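PDB 4R84: sialyltransferase 0160 from Photobacterium damselae, which probably transfers sialic acid from CMP-sialic acid to galactose-ended acceptor sugars, as a bacterial sialyltransferase of the GT-B structural group. Local coordinates for residues 357-362 / 443-448; 402-407 / 422-427; 447-452 / 464-469. One frame throughout, in Å; residues are numbered along the deposited sequence.

How the contacts relate
All three contacts lie on the nucleotide-sugar side of one Rossmann-like domain and are largely buried. Contacts 1 and 2 belong to the same four-stranded parallel sheet, ordered 425-427, 401-405, 358-362, 445-447: contact 1 joins its last two strands, contact 2 its first two, and the Phe359 O to Phe403 N bond ties them together. Contact 3 starts on Ala447 and Gly448, which it shares with contact 1, and sets the next residues beside strand 462-468. Contact 1 mixes apolar packing with a calcium site at its beginning, contact 2 has a partly solvent-facing edge and ends on cytosine and sialic acid carboxylate, while side chains meeting across contact 3 are mostly apolar, its loop then reaching phosphate and sugar.

Contact 1. Residues 357-362 / 443-448; sequences PNFIFT and PDTVAG. With CA (calcium ion), chain F; CSF (cytidine-5'-monophosphate-3-fluoro-N-acetyl-neuraminic acid), chain E.
Asp444 reaches across to the start of strand 358-362 and takes the backbone N-H of Asn358 on OD2, 2.8 Å from N to OD2 and nearly straight at 168°. The N-H comes in on the anti side of the carboxylate, a little out of its plane. Water 1 joins the same OD2 to Asn358 ND2, while Asn358 OD1 binds the calcium ion at 2.4 Å. Tyr351 O, Ser354 O, Leu356 O and Asp401 OD2 are the other protein ligands, with waters 2 and 3 completing the set.

Beyond this polar end the pair is a regular parallel ladder, the edge of a Rossmann-type sheet in a GT-B enzyme, with Thr445 N, Ile360 N, Ala447 N and Thr362 N each donating across it. On one face the Phe359 ring, its CG anti to the backbone N (chi1 157°), reaches toward the neighbouring strand: CD1 meets Thr445 CG2 at 3.6 Å, and the ring edge at CE1 abuts Ala447 CB, also at 3.6 Å. On the other face Ile360 crosses Pro443 at about a right angle, Ile360 CD1 resting 3.6 Å from Pro443 CG, and further along Thr362 CG2 meets Val446 CG1.

Outside the pair, Thr445 OG1 is hydrogen-bonded to Asn463 ND2 and Thr362 OG1 to Tyr454 OH. Helix 373-388 backs Phe361, and Thr362 CB lies 3.8 Å from N4 of the CMP-sugar's cytosine.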
loop_
_atom_site.group_PDB
_atom_site.type_symbol
_atom_site.label_atom_id
_atom_site.label_comp_id
_atom_site.label_asym_id
_atom_site.label_seq_id
_atom_site.Cartn_x
_atom_site.Cartn_y
_atom_site.Cartn_z
ATOM N N PRO A 357 -18.776 -24.002 -8.876
ATOM C CA PRO A 357 -17.780 -22.931 -8.850
ATOM C C PRO A 357 -18.474 -21.589 -8.733
ATOM O O PRO A 357 -19.671 -21.463 -9.015
ATOM C CB PRO A 357 -17.058 -23.071 -10.191
ATOM C CG PRO A 357 -18.045 -23.796 -11.080
ATOM C CD PRO A 357 -18.793 -24.720 -10.169
ATOM N N ASN A 358 -17.717 -20.585 -8.316
ATOM C CA ASN A 358 -18.292 -19.309 -7.919
ATOM C C ASN A 358 -18.011 -18.164 -8.893
ATOM O O ASN A 358 -16.888 -17.984 -9.361
ATOM C CB ASN A 358 -17.781 -18.986 -6.508
ATOM C CG ASN A 358 -18.058 -20.134 -5.538
ATOM O OD1 ASN A 358 -19.207 -20.547 -5.392
ATOM N ND2 ASN A 358 -17.006 -20.693 -4.931
ATOM N N PHE A 359 -19.067 -17.408 -9.197
ATOM C CA PHE A 359 -19.018 -16.285 -10.123
ATOM C C PHE A 359 -19.413 -15.019 -9.413
ATOM O O PHE A 359 -20.472 -14.974 -8.803
ATOM C CB PHE A 359 -19.959 -16.549 -11.321
ATOM C CG PHE A 359 -20.434 -15.307 -12.062
ATOM C CD1 PHE A 359 -19.538 -14.414 -12.645
ATOM C CD2 PHE A 359 -21.797 -15.069 -12.225
ATOM C CE1 PHE A 359 -19.989 -13.292 -13.354
ATOM C CE2 PHE A 359 -22.262 -13.948 -12.937
ATOM C CZ PHE A 359 -21.356 -13.054 -13.496
ATOM N N ILE A 360 -18.553 -14.004 -9.466
ATOM C CA ILE A 360 -18.935 -12.688 -8.988
ATOM C C ILE A 360 -19.227 -11.754 -10.141
ATOM O O ILE A 360 -18.370 -11.525 -10.998
ATOM C CB ILE A 360 -17.836 -12.036 -8.125
ATOM C CG1 ILE A 360 -17.620 -12.823 -6.847
ATOM C CG2 ILE A 360 -18.231 -10.602 -7.806
ATOM C CD1 ILE A 360 -16.480 -12.247 -5.994
ATOM N N PHE A 361 -20.431 -11.192 -10.141
ATOM C CA PHE A 361 -20.758 -10.107 -11.051
ATOM C C PHE A 361 -20.404 -8.775 -10.396
ATOM O O PHE A 361 -20.861 -8.492 -9.289
ATOM C CB PHE A 361 -22.246 -10.123 -11.423
ATOM C CG PHE A 361 -22.670 -8.942 -12.256
ATOM C CD1 PHE A 361 -22.462 -8.941 -13.621
ATOM C CD2 PHE A 361 -23.275 -7.834 -11.676
ATOM C CE1 PHE A 361 -22.850 -7.856 -14.398
ATOM C CE2 PHE A 361 -23.660 -6.741 -12.452
ATOM C CZ PHE A 361 -23.442 -6.759 -13.812
ATOM N N THR A 362 -19.637 -7.948 -11.103
ATOM C CA THR A 362 -19.286 -6.638 -10.556
ATOM C C THR A 362 -20.224 -5.562 -11.095
ATOM O O THR A 362 -20.222 -5.256 -12.295
ATOM C CB THR A 362 -17.836 -6.261 -10.893
ATOM O OG1 THR A 362 -17.669 -6.221 -12.307
ATOM C CG2 THR A 362 -16.864 -7.293 -10.324
ATOM N N PRO A 443 -13.022 -15.345 -6.590
ATOM C CA PRO A 443 -13.827 -16.518 -6.935
ATOM C C PRO A 443 -13.235 -17.258 -8.119
ATOM O O PRO A 443 -12.101 -16.981 -8.510
ATOM C CB PRO A 443 -15.171 -15.903 -7.300
ATOM C CG PRO A 443 -14.772 -14.634 -8.005
ATOM C CD PRO A 443 -13.604 -14.110 -7.152
ATOM N N ASP A 444 -13.997 -18.191 -8.680
ATOM C CA ASP A 444 -13.542 -18.913 -9.854
ATOM C C ASP A 444 -13.595 -18.045 -11.104
ATOM O O ASP A 444 -12.736 -18.149 -11.978
ATOM C CB ASP A 444 -14.361 -20.184 -10.034
ATOM C CG ASP A 444 -14.163 -21.148 -8.893
ATOM O OD1 ASP A 444 -13.107 -21.802 -8.879
ATOM O OD2 ASP A 444 -15.041 -21.246 -8.007
ATOM N N THR A 445 -14.587 -17.163 -11.182
ATOM C CA THR A 445 -14.669 -16.285 -12.333
ATOM C C THR A 445 -15.327 -14.970 -11.940
ATOM O O THR A 445 -16.179 -14.925 -11.047
ATOM C CB THR A 445 -15.440 -16.949 -13.513
ATOM O OG1 THR A 445 -15.075 -16.321 -14.745
ATOM C CG2 THR A 445 -16.968 -16.862 -13.334
ATOM N N VAL A 446 -14.895 -13.906 -12.608
ATOM C CA VAL A 446 -15.385 -12.555 -12.367
ATOM C C VAL A 446 -15.790 -11.922 -13.675
ATOM O O VAL A 446 -15.032 -11.955 -14.633
ATOM C CB VAL A 446 -14.314 -11.670 -11.710
ATOM C CG1 VAL A 446 -14.900 -10.282 -11.375
ATOM C CG2 VAL A 446 -13.761 -12.340 -10.469
ATOM N N ALA A 447 -16.967 -11.311 -13.714
ATOM C CA ALA A 447 -17.379 -10.615 -14.921
ATOM C C ALA A 447 -18.313 -9.485 -14.564
ATOM O O ALA A 447 -18.880 -9.461 -13.476
ATOM C CB ALA A 447 -18.071 -11.574 -15.902
ATOM N N GLY A 448 -18.488 -8.555 -15.493
ATOM C CA GLY A 448 -19.394 -7.455 -15.247
ATOM C C GLY A 448 -18.917 -6.149 -15.827
ATOM O O GLY A 448 -18.193 -6.119 -16.811
HETATM CA CA CA F . -20.017 -22.735 -4.658
HETATM C C5A CSF E . -14.429 6.179 -13.580
HETATM C C4A CSF E . -13.712 6.485 -12.271
HETATM C C2A CSF E . -15.400 5.025 -11.078
HETATM O O6A CSF E . -15.967 4.767 -12.376
HETATM C C6A CSF E . -15.052 4.794 -13.465
HETATM C C3A CSF E . -14.675 6.383 -11.083
HETATM O O4A CSF E . -13.154 7.803 -12.349
HETATM N N5A CSF E . -13.477 6.196 -14.669
HETATM C C7A CSF E . -15.839 4.480 -14.723
HETATM C C8A CSF E . -16.453 3.095 -14.625
HETATM C C9A CSF E . -17.065 2.693 -15.961
HETATM O O9A CSF E . -17.588 1.373 -15.815
HETATM O O8A CSF E . -15.412 2.173 -14.308
HETATM O O7A CSF E . -16.893 5.433 -14.871
HETATM C C1A CSF E . -16.519 5.052 -10.057
HETATM O OBA CSF E . -16.224 5.155 -8.850
HETATM O OAA CSF E . -17.711 4.985 -10.440
HETATM O O1A CSF E . -14.447 4.042 -10.670
HETATM O O2A CSF E . -13.191 1.955 -11.189
HETATM N N1 CSF E . -15.848 -0.989 -6.778
HETATM C C2 CSF E . -16.227 -2.159 -6.102
HETATM N N3 CSF E . -17.162 -2.975 -6.641
HETATM C C4 CSF E . -17.714 -2.655 -7.831
HETATM C C5 CSF E . -17.354 -1.488 -8.504
HETATM C C6 CSF E . -16.402 -0.644 -7.943
HETATM C "C3'" CSF E . -12.969 0.306 -7.443
HETATM C "C2'" CSF E . -13.444 -0.588 -6.328
HETATM C "C1'" CSF E . -14.864 -0.112 -6.124
HETATM O "O4'" CSF E . -14.950 1.212 -6.658
HETATM C "C4'" CSF E . -13.653 1.610 -7.102
HETATM P PA CSF E . -14.555 2.428 -10.752
HETATM O "O5'" CSF E . -14.642 1.935 -9.246
HETATM C "C5'" CSF E . -13.791 2.543 -8.285
HETATM O "O3'" CSF E . -11.550 0.387 -7.483
HETATM O "O2'" CSF E . -12.730 -0.298 -5.119
HETATM N N4 CSF E . -18.651 -3.471 -8.373
HETATM O O2 CSF E . -15.689 -2.432 -4.997
HETATM O O3A CSF E . -15.800 1.956 -11.452
HETATM C C10 CSF E . -13.654 6.912 -15.783
HETATM O O10 CSF E . -14.591 7.683 -15.930
HETATM C C11 CSF E . -12.628 6.691 -16.859
HETATM F F3A CSF E . -15.622 7.378 -11.150
HETATM O O HOH W 1 -14.284 -19.455 -5.393
HETATM O O HOH W 2 -17.896 -23.696 -4.581
HETATM O O HOH W 3 -21.727 -21.470 -3.159
#

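Contact 2. Residues 402-407 / 422-427; sequences LFFKGH and PDMINI. With CSF (cytidine-5'-monophosphate-3-fluoro-N-acetyl-neuraminic acid), chain E.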
loop_
_atom_site.group_PDB
_atom_site.type_symbol
_atom_site.label_atom_id
_atom_site.label_comp_id
_atom_site.label_asym_id
_atom_site.label_seq_id
_atom_site.Cartn_x
_atom_site.Cartn_y
_atom_site.Cartn_z
ATOM N N LEU A 402 -24.056 -17.836 -8.185
ATOM C CA LEU A 402 -24.028 -16.389 -8.402
ATOM C C LEU A 402 -23.784 -15.598 -7.124
ATOM O O LEU A 402 -24.409 -15.831 -6.087
ATOM C CB LEU A 402 -25.316 -15.879 -9.069
ATOM C CG LEU A 402 -25.604 -16.162 -10.557
ATOM C CD1 LEU A 402 -25.328 -17.586 -11.001
ATOM C CD2 LEU A 402 -27.036 -15.757 -10.877
ATOM N N PHE A 403 -22.838 -14.677 -7.238
ATOM C CA PHE A 403 -22.494 -13.715 -6.201
ATOM C C PHE A 403 -22.517 -12.326 -6.823
ATOM O O PHE A 403 -22.193 -12.156 -8.004
ATOM C CB PHE A 403 -21.113 -14.003 -5.614
ATOM C CG PHE A 403 -21.049 -15.261 -4.797
ATOM C CD1 PHE A 403 -20.978 -16.511 -5.407
ATOM C CD2 PHE A 403 -21.035 -15.192 -3.413
ATOM C CE1 PHE A 403 -20.915 -17.670 -4.643
ATOM C CE2 PHE A 403 -20.975 -16.346 -2.648
ATOM C CZ PHE A 403 -20.920 -17.582 -3.261
ATOM N N PHE A 404 -22.891 -11.335 -6.028
ATOM C CA PHE A 404 -22.993 -9.969 -6.509
ATOM C C PHE A 404 -22.084 -9.061 -5.719
ATOM O O PHE A 404 -22.178 -9.005 -4.493
ATOM C CB PHE A 404 -24.445 -9.477 -6.400
ATOM C CG PHE A 404 -24.643 -8.040 -6.806
ATOM C CD1 PHE A 404 -24.251 -7.601 -8.060
ATOM C CD2 PHE A 404 -25.297 -7.145 -5.963
ATOM C CE1 PHE A 404 -24.453 -6.283 -8.452
ATOM C CE2 PHE A 404 -25.511 -5.826 -6.345
ATOM C CZ PHE A 404 -25.089 -5.383 -7.594
ATOM N N LYS A 405 -21.190 -8.351 -6.403
ATOM C CA LYS A 405 -20.437 -7.289 -5.725
ATOM C C LYS A 405 -20.868 -5.966 -6.326
ATOM O O LYS A 405 -20.416 -5.573 -7.411
ATOM C CB LYS A 405 -18.921 -7.492 -5.845
ATOM C CG LYS A 405 -18.097 -6.352 -5.202
ATOM C CD LYS A 405 -18.664 -6.024 -3.841
ATOM C CE LYS A 405 -17.865 -4.947 -3.129
ATOM N NZ LYS A 405 -17.934 -3.556 -3.674
ATOM N N GLY A 406 -21.798 -5.307 -5.641
ATOM C CA GLY A 406 -22.309 -4.050 -6.125
ATOM C C GLY A 406 -21.303 -2.930 -5.980
ATOM O O GLY A 406 -20.368 -3.001 -5.158
ATOM N N HIS A 407 -21.491 -1.883 -6.777
ATOM C CA HIS A 407 -20.704 -0.658 -6.629
ATOM C C HIS A 407 -21.062 -0.018 -5.292
ATOM O O HIS A 407 -22.219 -0.020 -4.887
ATOM C CB HIS A 407 -20.992 0.303 -7.796
ATOM C CG HIS A 407 -20.040 1.457 -7.901
ATOM N ND1 HIS A 407 -20.046 2.518 -7.016
ATOM C CD2 HIS A 407 -19.074 1.731 -8.810
ATOM C CE1 HIS A 407 -19.120 3.391 -7.372
ATOM N NE2 HIS A 407 -18.518 2.942 -8.457
ATOM N N PRO A 422 -32.962 -14.459 -6.988
ATOM C CA PRO A 422 -33.284 -14.944 -5.642
ATOM C C PRO A 422 -32.157 -15.735 -4.968
ATOM O O PRO A 422 -32.020 -15.653 -3.750
ATOM C CB PRO A 422 -34.502 -15.837 -5.882
ATOM C CG PRO A 422 -35.151 -15.246 -7.101
ATOM C CD PRO A 422 -34.003 -14.827 -7.968
ATOM N N ASP A 423 -31.374 -16.498 -5.725
ATOM C CA ASP A 423 -30.342 -17.307 -5.085
ATOM C C ASP A 423 -28.954 -16.677 -5.178
ATOM O O ASP A 423 -27.952 -17.321 -4.864
ATOM C CB ASP A 423 -30.294 -18.688 -5.729
ATOM C CG ASP A 423 -31.502 -19.544 -5.379
ATOM O OD1 ASP A 423 -32.103 -19.355 -4.296
ATOM O OD2 ASP A 423 -31.855 -20.403 -6.212
ATOM N N MET A 424 -28.900 -15.403 -5.545
ATOM C CA MET A 424 -27.629 -14.704 -5.664
ATOM C C MET A 424 -27.215 -14.204 -4.285
ATOM O O MET A 424 -28.030 -13.677 -3.536
ATOM C CB MET A 424 -27.712 -13.560 -6.677
ATOM C CG MET A 424 -26.348 -12.908 -7.000
ATOM S SD MET A 424 -26.417 -11.792 -8.429
ATOM C CE MET A 424 -27.559 -10.555 -7.869
ATOM N N ILE A 425 -25.960 -14.447 -3.926
ATOM C CA ILE A 425 -25.460 -14.039 -2.616
ATOM C C ILE A 425 -24.754 -12.687 -2.700
ATOM O O ILE A 425 -23.925 -12.472 -3.582
ATOM C CB ILE A 425 -24.516 -15.103 -2.030
ATOM C CG1 ILE A 425 -25.329 -16.354 -1.702
ATOM C CG2 ILE A 425 -23.837 -14.557 -0.755
ATOM C CD1 ILE A 425 -24.514 -17.617 -1.442
ATOM N N ASN A 426 -25.089 -11.781 -1.778
ATOM C CA ASN A 426 -24.515 -10.434 -1.765
ATOM C C ASN A 426 -23.160 -10.352 -1.062
ATOM O O ASN A 426 -22.979 -10.927 0.005
ATOM C CB ASN A 426 -25.491 -9.466 -1.086
ATOM C CG ASN A 426 -25.110 -8.013 -1.282
ATOM O OD1 ASN A 426 -25.137 -7.507 -2.398
ATOM N ND2 ASN A 426 -24.792 -7.320 -0.186
ATOM N N ILE A 427 -22.210 -9.652 -1.684
ATOM C CA ILE A 427 -20.967 -9.261 -1.014
ATOM C C ILE A 427 -21.066 -7.764 -0.769
ATOM O O ILE A 427 -21.170 -6.991 -1.712
ATOM C CB ILE A 427 -19.711 -9.610 -1.852
ATOM C CG1 ILE A 427 -19.726 -11.098 -2.216
ATOM C CG2 ILE A 427 -18.410 -9.219 -1.113
ATOM C CD1 ILE A 427 -18.643 -11.497 -3.199
HETATM C C5A CSF E . -14.429 6.179 -13.580
HETATM C C4A CSF E . -13.712 6.485 -12.271
HETATM C C2A CSF E . -15.400 5.025 -11.078
HETATM O O6A CSF E . -15.967 4.767 -12.376
HETATM C C6A CSF E . -15.052 4.794 -13.465
HETATM C C3A CSF E . -14.675 6.383 -11.083
HETATM O O4A CSF E . -13.154 7.803 -12.349
HETATM N N5A CSF E . -13.477 6.196 -14.669
HETATM C C7A CSF E . -15.839 4.480 -14.723
HETATM C C8A CSF E . -16.453 3.095 -14.625
HETATM C C9A CSF E . -17.065 2.693 -15.961
HETATM O O9A CSF E . -17.588 1.373 -15.815
HETATM O O8A CSF E . -15.412 2.173 -14.308
HETATM O O7A CSF E . -16.893 5.433 -14.871
HETATM C C1A CSF E . -16.519 5.052 -10.057
HETATM O OBA CSF E . -16.224 5.155 -8.850
HETATM O OAA CSF E . -17.711 4.985 -10.440
HETATM O O1A CSF E . -14.447 4.042 -10.670
HETATM O O2A CSF E . -13.191 1.955 -11.189
HETATM N N1 CSF E . -15.848 -0.989 -6.778
HETATM C C2 CSF E . -16.227 -2.159 -6.102
HETATM N N3 CSF E . -17.162 -2.975 -6.641
HETATM C C4 CSF E . -17.714 -2.655 -7.831
HETATM C C5 CSF E . -17.354 -1.488 -8.504
HETATM C C6 CSF E . -16.402 -0.644 -7.943
HETATM C "C3'" CSF E . -12.969 0.306 -7.443
HETATM C "C2'" CSF E . -13.444 -0.588 -6.328
HETATM C "C1'" CSF E . -14.864 -0.112 -6.124
HETATM O "O4'" CSF E . -14.950 1.212 -6.658
HETATM C "C4'" CSF E . -13.653 1.610 -7.102
HETATM P PA CSF E . -14.555 2.428 -10.752
HETATM O "O5'" CSF E . -14.642 1.935 -9.246
HETATM C "C5'" CSF E . -13.791 2.543 -8.285
HETATM O "O3'" CSF E . -11.550 0.387 -7.483
HETATM O "O2'" CSF E . -12.730 -0.298 -5.119
HETATM N N4 CSF E . -18.651 -3.471 -8.373
HETATM O O2 CSF E . -15.689 -2.432 -4.997
HETATM O O3A CSF E . -15.800 1.956 -11.452
HETATM C C10 CSF E . -13.654 6.912 -15.783
HETATM O O10 CSF E . -14.591 7.683 -15.930
HETATM C C11 CSF E . -12.628 6.691 -16.859
HETATM F F3A CSF E . -15.622 7.378 -11.150
HETATM O O HOH W 4 -25.261 -18.223 -4.942
HETATM O O HOH W 5 -22.993 -5.765 -3.200
#
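Met424 packs against strand 401-405 and can be followed outward from its CB, which sits 4.1 Å from Leu402 CB. The next carbon, CG, lies nearest Leu402 O, at 3.6 Å, and also touches Leu402 CB. SD then comes to 3.7 Å from Phe404 CB, and the bend at the last torsion (chi3 62°) brings CE onto Phe404 CB at 3.6 Å. SD also makes an oblique Met-aromatic contact, 5.5 Å from the centroid of the Phe404 ring.

Backbone bonds Ile425 N to Leu402 O, Phe404 N to Ile425 O and Ile427 N to Phe404 O pair the strands in parallel, as expected of a beta-alpha-beta unit whose connecting helix, 412-419, packs on Phe404 and Met424. On the opposite face Phe403 and Ile425 run side by side, the ring's CD2 at 3.7 Å from Ile425 CB. Water 5 links Gly406 N, Asn426 OD1 and Ile427 O where the strands part.

The end of strand 401-405 and what follows serve the ligand. Lys405 O accepts from cytosine N4, and Lys405 NZ gives to cytosine O2 at 2.8 Å while also holding Gly406 O and Ala429 O. His407 NE2 donates to carboxylate OAA of the sialic acid at 3.0 Å.

Contact 3. Residues 447-452 / 464-469; sequences AGIASS and FIVFTS. With CSF (cytidine-5'-monophosphate-3-fluoro-N-acetyl-neuraminic acid), chain E.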
loop_
_atom_site.group_PDB
_atom_site.type_symbol
_atom_site.label_atom_id
_atom_site.label_comp_id
_atom_site.label_asym_id
_atom_site.label_seq_id
_atom_site.Cartn_x
_atom_site.Cartn_y
_atom_site.Cartn_z
ATOM N N ALA A 447 -16.967 -11.311 -13.714
ATOM C CA ALA A 447 -17.379 -10.615 -14.921
ATOM C C ALA A 447 -18.313 -9.485 -14.564
ATOM O O ALA A 447 -18.880 -9.461 -13.476
ATOM C CB ALA A 447 -18.071 -11.574 -15.902
ATOM N N GLY A 448 -18.488 -8.555 -15.493
ATOM C CA GLY A 448 -19.394 -7.455 -15.247
ATOM C C GLY A 448 -18.917 -6.149 -15.827
ATOM O O GLY A 448 -18.193 -6.119 -16.811
ATOM N N ILE A 449 -19.314 -5.052 -15.200
ATOM C CA ILE A 449 -19.044 -3.750 -15.770
ATOM C C ILE A 449 -17.602 -3.351 -15.508
ATOM O O ILE A 449 -17.099 -3.566 -14.406
ATOM C CB ILE A 449 -20.002 -2.684 -15.188
ATOM C CG1 ILE A 449 -21.455 -3.180 -15.211
ATOM C CG2 ILE A 449 -19.828 -1.355 -15.912
ATOM C CD1 ILE A 449 -21.991 -3.607 -16.594
ATOM N N ALA A 450 -16.947 -2.781 -16.519
ATOM C CA ALA A 450 -15.559 -2.332 -16.408
ATOM C C ALA A 450 -15.324 -1.493 -15.174
ATOM O O ALA A 450 -16.177 -0.712 -14.769
ATOM C CB ALA A 450 -15.148 -1.552 -17.629
ATOM N N SER A 451 -14.159 -1.698 -14.582
ATOM C CA SER A 451 -13.723 -0.966 -13.405
ATOM C C SER A 451 -12.233 -1.225 -13.241
ATOM O O SER A 451 -11.705 -2.215 -13.757
ATOM C CB SER A 451 -14.484 -1.403 -12.161
ATOM O OG SER A 451 -13.814 -0.957 -10.991
ATOM N N SER A 452 -11.567 -0.317 -12.527
ATOM C CA SER A 452 -10.158 -0.445 -12.198
ATOM C C SER A 452 -9.872 -1.767 -11.479
ATOM O O SER A 452 -8.752 -2.275 -11.506
ATOM C CB SER A 452 -9.720 0.762 -11.343
ATOM O OG SER A 452 -8.356 0.672 -11.032
ATOM N N PHE A 464 -15.583 -11.819 -18.778
ATOM C CA PHE A 464 -15.822 -10.752 -19.751
ATOM C C PHE A 464 -15.949 -9.436 -19.013
ATOM O O PHE A 464 -16.215 -9.409 -17.810
ATOM C CB PHE A 464 -17.080 -10.987 -20.603
ATOM C CG PHE A 464 -18.370 -11.028 -19.823
ATOM C CD1 PHE A 464 -18.996 -9.855 -19.414
ATOM C CD2 PHE A 464 -18.989 -12.235 -19.554
ATOM C CE1 PHE A 464 -20.179 -9.890 -18.715
ATOM C CE2 PHE A 464 -20.185 -12.278 -18.868
ATOM C CZ PHE A 464 -20.790 -11.108 -18.454
ATOM N N ILE A 465 -15.767 -8.352 -19.754
ATOM C CA ILE A 465 -15.895 -7.011 -19.207
ATOM C C ILE A 465 -16.806 -6.164 -20.072
ATOM O O ILE A 465 -16.653 -6.130 -21.297
ATOM C CB ILE A 465 -14.539 -6.343 -19.101
ATOM C CG1 ILE A 465 -13.638 -7.168 -18.185
ATOM C CG2 ILE A 465 -14.696 -4.966 -18.520
ATOM C CD1 ILE A 465 -12.276 -6.562 -17.981
ATOM N N VAL A 466 -17.752 -5.480 -19.431
ATOM C CA VAL A 466 -18.725 -4.669 -20.148
ATOM C C VAL A 466 -18.404 -3.187 -20.075
ATOM O O VAL A 466 -18.248 -2.637 -18.984
ATOM C CB VAL A 466 -20.122 -4.887 -19.592
ATOM C CG1 VAL A 466 -21.118 -3.975 -20.305
ATOM C CG2 VAL A 466 -20.514 -6.357 -19.759
ATOM N N PHE A 467 -18.285 -2.545 -21.232
ATOM C CA PHE A 467 -18.147 -1.100 -21.249
ATOM C C PHE A 467 -19.484 -0.458 -21.547
ATOM O O PHE A 467 -20.256 -0.969 -22.337
ATOM C CB PHE A 467 -17.099 -0.678 -22.256
ATOM C CG PHE A 467 -15.733 -1.065 -21.846
ATOM C CD1 PHE A 467 -15.287 -2.355 -22.037
ATOM C CD2 PHE A 467 -14.908 -0.153 -21.212
ATOM C CE1 PHE A 467 -14.018 -2.726 -21.629
ATOM C CE2 PHE A 467 -13.648 -0.519 -20.804
ATOM C CZ PHE A 467 -13.205 -1.803 -21.009
ATOM N N THR A 468 -19.765 0.635 -20.854
ATOM C CA THR A 468 -21.049 1.311 -20.965
ATOM C C THR A 468 -20.867 2.678 -21.642
ATOM O O THR A 468 -19.747 3.159 -21.768
ATOM C CB THR A 468 -21.686 1.498 -19.582
ATOM O OG1 THR A 468 -20.759 2.174 -18.736
ATOM C CG2 THR A 468 -22.040 0.163 -18.945
ATOM N N SER A 469 -21.957 3.303 -22.081
ATOM C CA SER A 469 -21.849 4.593 -22.768
ATOM C C SER A 469 -21.174 5.641 -21.893
ATOM O O SER A 469 -21.513 5.794 -20.731
ATOM C CB SER A 469 -23.219 5.095 -23.212
ATOM O OG SER A 469 -23.819 4.150 -24.077
HETATM C C5A CSF E . -14.429 6.179 -13.580
HETATM C C4A CSF E . -13.712 6.485 -12.271
HETATM C C2A CSF E . -15.400 5.025 -11.078
HETATM O O6A CSF E . -15.967 4.767 -12.376
HETATM C C6A CSF E . -15.052 4.794 -13.465
HETATM C C3A CSF E . -14.675 6.383 -11.083
HETATM O O4A CSF E . -13.154 7.803 -12.349
HETATM N N5A CSF E . -13.477 6.196 -14.669
HETATM C C7A CSF E . -15.839 4.480 -14.723
HETATM C C8A CSF E . -16.453 3.095 -14.625
HETATM C C9A CSF E . -17.065 2.693 -15.961
HETATM O O9A CSF E . -17.588 1.373 -15.815
HETATM O O8A CSF E . -15.412 2.173 -14.308
HETATM O O7A CSF E . -16.893 5.433 -14.871
HETATM C C1A CSF E . -16.519 5.052 -10.057
HETATM O OBA CSF E . -16.224 5.155 -8.850
HETATM O OAA CSF E . -17.711 4.985 -10.440
HETATM O O1A CSF E . -14.447 4.042 -10.670
HETATM O O2A CSF E . -13.191 1.955 -11.189
HETATM N N1 CSF E . -15.848 -0.989 -6.778
HETATM C C2 CSF E . -16.227 -2.159 -6.102
HETATM N N3 CSF E . -17.162 -2.975 -6.641
HETATM C C4 CSF E . -17.714 -2.655 -7.831
HETATM C C5 CSF E . -17.354 -1.488 -8.504
HETATM C C6 CSF E . -16.402 -0.644 -7.943
HETATM C "C3'" CSF E . -12.969 0.306 -7.443
HETATM C "C2'" CSF E . -13.444 -0.588 -6.328
HETATM C "C1'" CSF E . -14.864 -0.112 -6.124
HETATM O "O4'" CSF E . -14.950 1.212 -6.658
HETATM C "C4'" CSF E . -13.653 1.610 -7.102
HETATM P PA CSF E . -14.555 2.428 -10.752
HETATM O "O5'" CSF E . -14.642 1.935 -9.246
HETATM C "C5'" CSF E . -13.791 2.543 -8.285
HETATM O "O3'" CSF E . -11.550 0.387 -7.483
HETATM O "O2'" CSF E . -12.730 -0.298 -5.119
HETATM N N4 CSF E . -18.651 -3.471 -8.373
HETATM O O2 CSF E . -15.689 -2.432 -4.997
HETATM O O3A CSF E . -15.800 1.956 -11.452
HETATM C C10 CSF E . -13.654 6.912 -15.783
HETATM O O10 CSF E . -14.591 7.683 -15.930
HETATM C C11 CSF E . -12.628 6.691 -16.859
HETATM F F3A CSF E . -15.622 7.378 -11.150
#
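Two alanine methyls sit on two phenylalanine rings. Ala447 CB stands over the centre of the Phe464 ring, 3.6 Å from the centroid and only 7° off the ring normal, a CH-pi contact that meets the face squarely. Phe464 reaches this place because its CG lies between the backbone N and the carbonyl carbon (chi1 62°), which brings the ring back to Ala447 on the adjoining segment. Ala450 CB repeats the contact on Phe467 less centrally: it sits above one face but is shifted toward the rim, with CE2 as its nearest ring atom at 3.7 Å. The same methyl also touches Ile465 CG2 at 3.6 Å.

On the face away from Ile465, Ile449 crosses Val466 at a slant, its CD1 lying 3.8 Å from Val466 CB, while its CG2 branch meets Thr468 CG2. The backbones run parallel here. Val466 N donates to Gly448 O, and Ala450 N gives a nearly straight bond to Val466 O, 173° at the hydrogen; Gly448 N to Phe464 O is weak. The chain turns a corner at Gly448, whose backbone angles are ones open to glycine, and there leaves the Rossmann-type sheet to run on as a loop beside strand 462-468. Strand 499-502 lies beyond, and helix 373-388 packs on Phe464 and Val466.

The loop then turns to the donor analogue. Ala450 O accepts from the sialic acid hydroxyls O9A, at 2.7 Å, and O8A. Phosphate oxygen O2A is gripped twice, by Ser451 OG at 3.0 Å and by the backbone N of Ser452 at 3.1 Å, and Ser451 OG is also bonded to Leu453 N.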